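Local coordinates for nitrogenase molybdenum-iron protein alpha chain (Clostridium pasteurianum, PDB 4WES) that forms, with the beta chain, the nitrogenase component whose iron-molybdenum cofactor reduces dinitrogen to ammonia, at residues I232-N237 and D298-F303; A321-D326 and G495-G500. One frame throughout, in Å; residues are numbered along the deposited sequence.

Contact 1: I232-N237 and D298-F303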
# COMPACT_ATOMS: atom_id res chain seq x y z
N ILE A 232 9.33 -35.65 -25.93
CA ILE A 232 9.22 -36.56 -27.06
C ILE A 232 10.60 -37.16 -27.38
O ILE A 232 10.69 -38.33 -27.85
CB ILE A 232 8.62 -35.83 -28.26
CG1 ILE A 232 7.16 -35.49 -27.96
CG2 ILE A 232 8.74 -36.68 -29.50
CD1 ILE A 232 6.55 -34.48 -28.90
N GLY A 233 11.65 -36.38 -27.15
CA GLY A 233 13.01 -36.88 -27.37
C GLY A 233 13.87 -36.04 -28.28
O GLY A 233 15.01 -36.44 -28.57
N TYR A 234 13.39 -34.90 -28.73
CA TYR A 234 14.23 -34.02 -29.54
C TYR A 234 15.29 -33.34 -28.70
O TYR A 234 15.10 -33.10 -27.49
CB TYR A 234 13.38 -32.94 -30.22
CG TYR A 234 12.39 -33.51 -31.22
CD1 TYR A 234 12.81 -33.96 -32.48
CD2 TYR A 234 11.04 -33.62 -30.91
CE1 TYR A 234 11.93 -34.49 -33.40
CE2 TYR A 234 10.15 -34.15 -31.82
CZ TYR A 234 10.58 -34.60 -33.05
OH TYR A 234 9.71 -35.12 -33.97
N HIS A 235 16.38 -32.97 -29.35
CA HIS A 235 17.36 -32.10 -28.78
C HIS A 235 17.07 -30.71 -29.35
O HIS A 235 17.16 -30.52 -30.57
CB HIS A 235 18.79 -32.52 -29.17
CG HIS A 235 19.80 -31.54 -28.69
ND1 HIS A 235 20.60 -30.80 -29.55
CD2 HIS A 235 20.13 -31.16 -27.44
CE1 HIS A 235 21.38 -30.01 -28.84
NE2 HIS A 235 21.12 -30.21 -27.56
N VAL A 236 16.74 -29.75 -28.49
CA VAL A 236 16.49 -28.41 -28.95
C VAL A 236 17.83 -27.68 -29.01
O VAL A 236 18.30 -27.11 -28.03
CB VAL A 236 15.44 -27.65 -28.13
CG1 VAL A 236 15.16 -26.30 -28.75
CG2 VAL A 236 14.17 -28.46 -28.00
N ASN A 237 18.45 -27.74 -30.19
CA ASN A 237 19.81 -27.23 -30.35
C ASN A 237 19.91 -25.73 -30.07
O ASN A 237 20.81 -25.27 -29.40
CB ASN A 237 20.27 -27.57 -31.77
CG ASN A 237 21.65 -27.06 -32.06
OD1 ASN A 237 22.63 -27.48 -31.44
ND2 ASN A 237 21.73 -26.11 -32.95
N ASP A 298 4.03 -33.24 -38.13
CA ASP A 298 4.88 -32.93 -39.29
C ASP A 298 6.35 -33.24 -38.99
O ASP A 298 7.08 -33.76 -39.84
CB ASP A 298 4.76 -31.45 -39.65
CG ASP A 298 3.45 -31.09 -40.37
OD1 ASP A 298 2.78 -31.99 -40.91
OD2 ASP A 298 3.18 -29.89 -40.47
N MET A 299 6.78 -32.87 -37.78
CA MET A 299 8.16 -33.12 -37.37
C MET A 299 8.42 -34.62 -37.37
O MET A 299 9.45 -35.09 -37.88
CB MET A 299 8.41 -32.58 -35.97
CG MET A 299 8.40 -31.08 -35.89
SD MET A 299 8.57 -30.52 -34.18
CE MET A 299 10.26 -31.01 -33.88
N ALA A 300 7.49 -35.42 -36.85
CA ALA A 300 7.68 -36.86 -36.78
C ALA A 300 7.74 -37.45 -38.20
O ALA A 300 8.53 -38.36 -38.46
CB ALA A 300 6.56 -37.51 -36.00
N LYS A 301 6.96 -36.92 -39.12
CA LYS A 301 7.03 -37.37 -40.50
C LYS A 301 8.40 -37.11 -41.12
O LYS A 301 8.94 -37.94 -41.85
CB LYS A 301 5.94 -36.72 -41.35
CG LYS A 301 4.55 -37.27 -41.07
CD LYS A 301 3.43 -36.47 -41.72
CE LYS A 301 2.09 -36.98 -41.24
NZ LYS A 301 0.98 -36.18 -41.78
N CYS A 302 8.98 -35.94 -40.80
CA CYS A 302 10.30 -35.61 -41.34
C CYS A 302 11.38 -36.55 -40.83
O CYS A 302 12.24 -36.98 -41.60
CB CYS A 302 10.67 -34.15 -41.02
SG CYS A 302 9.71 -32.90 -41.89
N PHE A 303 11.37 -36.85 -39.53
CA PHE A 303 12.38 -37.72 -38.94
C PHE A 303 12.17 -39.20 -39.27
O PHE A 303 13.13 -39.98 -39.36
CB PHE A 303 12.51 -37.48 -37.44
CG PHE A 303 13.33 -36.26 -37.10
CD1 PHE A 303 12.74 -35.04 -36.95
CD2 PHE A 303 14.69 -36.33 -36.97
CE1 PHE A 303 13.49 -33.93 -36.66
CE2 PHE A 303 15.46 -35.23 -36.69
CZ PHE A 303 14.86 -34.00 -36.51
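Tyr234 reaches across to Met299, Ala300 and Phe303 on one flank of helix 289-303, and nearly everything in this buried contact is arranged round its ring. Even the nearest CA atoms, Tyr234 CA and Met299 CA, are 9.9 Å apart, a gap suited to a long, flat side chain.

In a Met-aromatic contact, the methyl CE of Met299 lies over the middle of one ring face, 3.7 Å from the Tyr234 ring centroid and 12° off the normal, a CH-pi approach. A bend at the end of the thioether (chi3 69°) turns CE onto the ring, while SD stays farther back and oblique at 5.0 Å from that same Tyr234 centroid. Methionine suits the place because its unbranched, flexible chain can set its terminal methyl over an aromatic face.

The aromatic pair is looser in geometry. Tyr234 CE1 comes to 3.7 Å from Phe303 CE1, with the planes inclined at 59°, neither stacked nor at right angles.

At the tip, van der Waals contacts take over: Tyr234 OH rests 3.5 Å from Met299 CB. Tyr234 OH also lies 3.6 Å from Ala300 N, where the small side chain probably leaves the hydroxyl room. Leu229 and Ile210 also pack against Tyr234 and Met299, and Leu308 of helix 306-334 against Tyr234 and Phe303.

Just before the tyrosine, Gly233 is the C-prime residue of a Schellman motif ending helix 221-232; its positive phi suits a residue without a CB to press on Ile232 O. The turn leads into strand 235-239, completing a beta-alpha-beta crossover from strand 209-215 in a Rossmann-like parallel sheet.

Contact 2: A321-D326 and G495-G500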
# COMPACT_ATOMS: atom_id res chain seq x y z
N ALA A 321 -5.13 -34.92 -22.64
CA ALA A 321 -5.98 -35.45 -21.56
C ALA A 321 -5.91 -34.56 -20.33
O ALA A 321 -6.92 -34.39 -19.65
CB ALA A 321 -5.62 -36.89 -21.23
N ALA A 322 -4.75 -34.01 -20.04
CA ALA A 322 -4.56 -33.20 -18.86
C ALA A 322 -5.31 -31.86 -18.92
O ALA A 322 -5.59 -31.28 -17.88
CB ALA A 322 -3.09 -32.94 -18.61
N ILE A 323 -5.65 -31.39 -20.11
CA ILE A 323 -6.26 -30.08 -20.27
C ILE A 323 -7.65 -30.12 -20.89
O ILE A 323 -8.28 -29.06 -21.06
CB ILE A 323 -5.34 -29.13 -21.06
CG1 ILE A 323 -5.16 -29.58 -22.51
CG2 ILE A 323 -4.02 -28.96 -20.35
CD1 ILE A 323 -4.41 -28.58 -23.37
N GLN A 324 -8.14 -31.30 -21.26
CA GLN A 324 -9.39 -31.36 -22.02
C GLN A 324 -10.57 -30.72 -21.30
O GLN A 324 -11.40 -30.07 -21.94
CB GLN A 324 -9.72 -32.79 -22.47
CG GLN A 324 -10.90 -32.84 -23.44
CD GLN A 324 -10.58 -32.20 -24.78
OE1 GLN A 324 -9.60 -32.57 -25.45
NE2 GLN A 324 -11.38 -31.26 -25.18
N ASP A 325 -10.64 -30.84 -19.98
CA ASP A 325 -11.71 -30.18 -19.23
C ASP A 325 -11.66 -28.67 -19.40
O ASP A 325 -12.69 -28.00 -19.51
CB ASP A 325 -11.69 -30.54 -17.77
CG ASP A 325 -12.09 -31.96 -17.48
OD1 ASP A 325 -12.64 -32.65 -18.34
OD2 ASP A 325 -11.86 -32.36 -16.30
N ASP A 326 -10.46 -28.09 -19.38
CA ASP A 326 -10.31 -26.65 -19.62
C ASP A 326 -10.74 -26.31 -21.03
O ASP A 326 -11.45 -25.33 -21.26
CB ASP A 326 -8.85 -26.23 -19.42
CG ASP A 326 -8.36 -26.40 -17.99
OD1 ASP A 326 -8.64 -25.56 -17.15
OD2 ASP A 326 -7.58 -27.39 -17.75
N GLY A 495 0.01 -23.28 -22.55
CA GLY A 495 -0.37 -21.96 -23.04
C GLY A 495 -1.83 -21.84 -23.45
O GLY A 495 -2.43 -20.79 -23.25
N VAL A 496 -2.39 -22.88 -24.04
CA VAL A 496 -3.80 -22.83 -24.40
C VAL A 496 -4.63 -22.58 -23.13
O VAL A 496 -5.59 -21.80 -23.17
CB VAL A 496 -4.26 -24.13 -25.11
CG1 VAL A 496 -5.72 -24.02 -25.51
CG2 VAL A 496 -3.43 -24.45 -26.32
N VAL A 497 -4.29 -23.29 -22.05
CA VAL A 497 -5.03 -23.13 -20.81
C VAL A 497 -4.86 -21.72 -20.25
O VAL A 497 -5.84 -21.09 -19.81
CB VAL A 497 -4.59 -24.21 -19.82
CG1 VAL A 497 -5.23 -24.00 -18.45
CG2 VAL A 497 -4.90 -25.61 -20.38
N ASN A 498 -3.63 -21.20 -20.24
CA ASN A 498 -3.41 -19.86 -19.73
C ASN A 498 -4.21 -18.83 -20.55
O ASN A 498 -4.87 -17.94 -19.99
CB ASN A 498 -1.93 -19.53 -19.73
CG ASN A 498 -1.13 -20.40 -18.81
OD1 ASN A 498 -1.64 -20.91 -17.80
ND2 ASN A 498 0.17 -20.52 -19.09
N PHE A 499 -4.11 -18.95 -21.86
CA PHE A 499 -4.78 -18.02 -22.77
C PHE A 499 -6.29 -18.12 -22.60
O PHE A 499 -6.98 -17.09 -22.50
CB PHE A 499 -4.40 -18.38 -24.22
CG PHE A 499 -5.09 -17.54 -25.25
CD1 PHE A 499 -6.26 -17.94 -25.87
CD2 PHE A 499 -4.56 -16.33 -25.65
CE1 PHE A 499 -6.90 -17.15 -26.81
CE2 PHE A 499 -5.20 -15.55 -26.60
CZ PHE A 499 -6.35 -15.97 -27.17
N GLY A 500 -6.83 -19.33 -22.57
CA GLY A 500 -8.27 -19.48 -22.49
C GLY A 500 -8.86 -18.94 -21.21
O GLY A 500 -9.89 -18.26 -21.23
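Asp326 and Ile323, one helical turn apart, receive Val497 between them, and the carboxylate of Asp326 traces the polar side of the meeting. Its CB begins alongside the valine, 4.1 Å from Val497 CG2. One bond on, Asp326 CG lies 4.0 Å from Val497 CG1, having swung beside its own backbone N and anti to the carbonyl carbon (chi1 -64°). The two oxygens differ in their second partners. OD1 stays near the same methyl but is also hydrogen-bonded to His501 NE2, one turn beyond Val497 on its helix, whereas Asp326 OD2 stands 4.2 Å from both CG1 and CG2 of Val497. An aspartate fits this partly exposed position because its short chain can lie against a methyl pair and still reach a polar partner on the facing helix.

The apolar half is tighter. Ile323 CG2 and Val497 CG2 are pressed to 3.5 Å, closer than usual for two carbons, and Ile323 CB is nearly as near, 3.6 Å from Val497 CG2. Two beta-branched residues suit such a join: Val497 CG1 faces the aspartate, while CG2 meets the isoleucine and also borders Asp326 CB and OD2, and Ile323 offers a methyl close to its main chain. The helix of 321-326 is kinked here, the N atoms of Asp325 and Asp326 lacking bonds to the preceding turn.

Helix 306-334 meets helix 492-507 here at Val497, with the Asp326-His501 bond linking the same two helices, while Val496 and Phe499 pack on Met354 of helix 352-357. Farther along the chain, helix 306-334 leads into strand 338-343 of the mixed sheet.

Overall arrangement
Helix 306-334 joins the two contacts: its first turns, through Leu308, help enclose contact 1, and its later turns form one side of contact 2. The centres of the contacts are 23 Å apart and their nearest atoms about 13 Å, so they do not touch. Both lie well out from the middle of the chain, 22 and 24 Å between centres, and away from the cluster sites; no other subunit touches their segments. Each nevertheless adjoins or includes elements that lead toward the iron-molybdenum cluster: strand 209-215, beside contact 1, runs on to Tyr216, and helix 306-334 precedes the strand ending at Val343, both pocket residues.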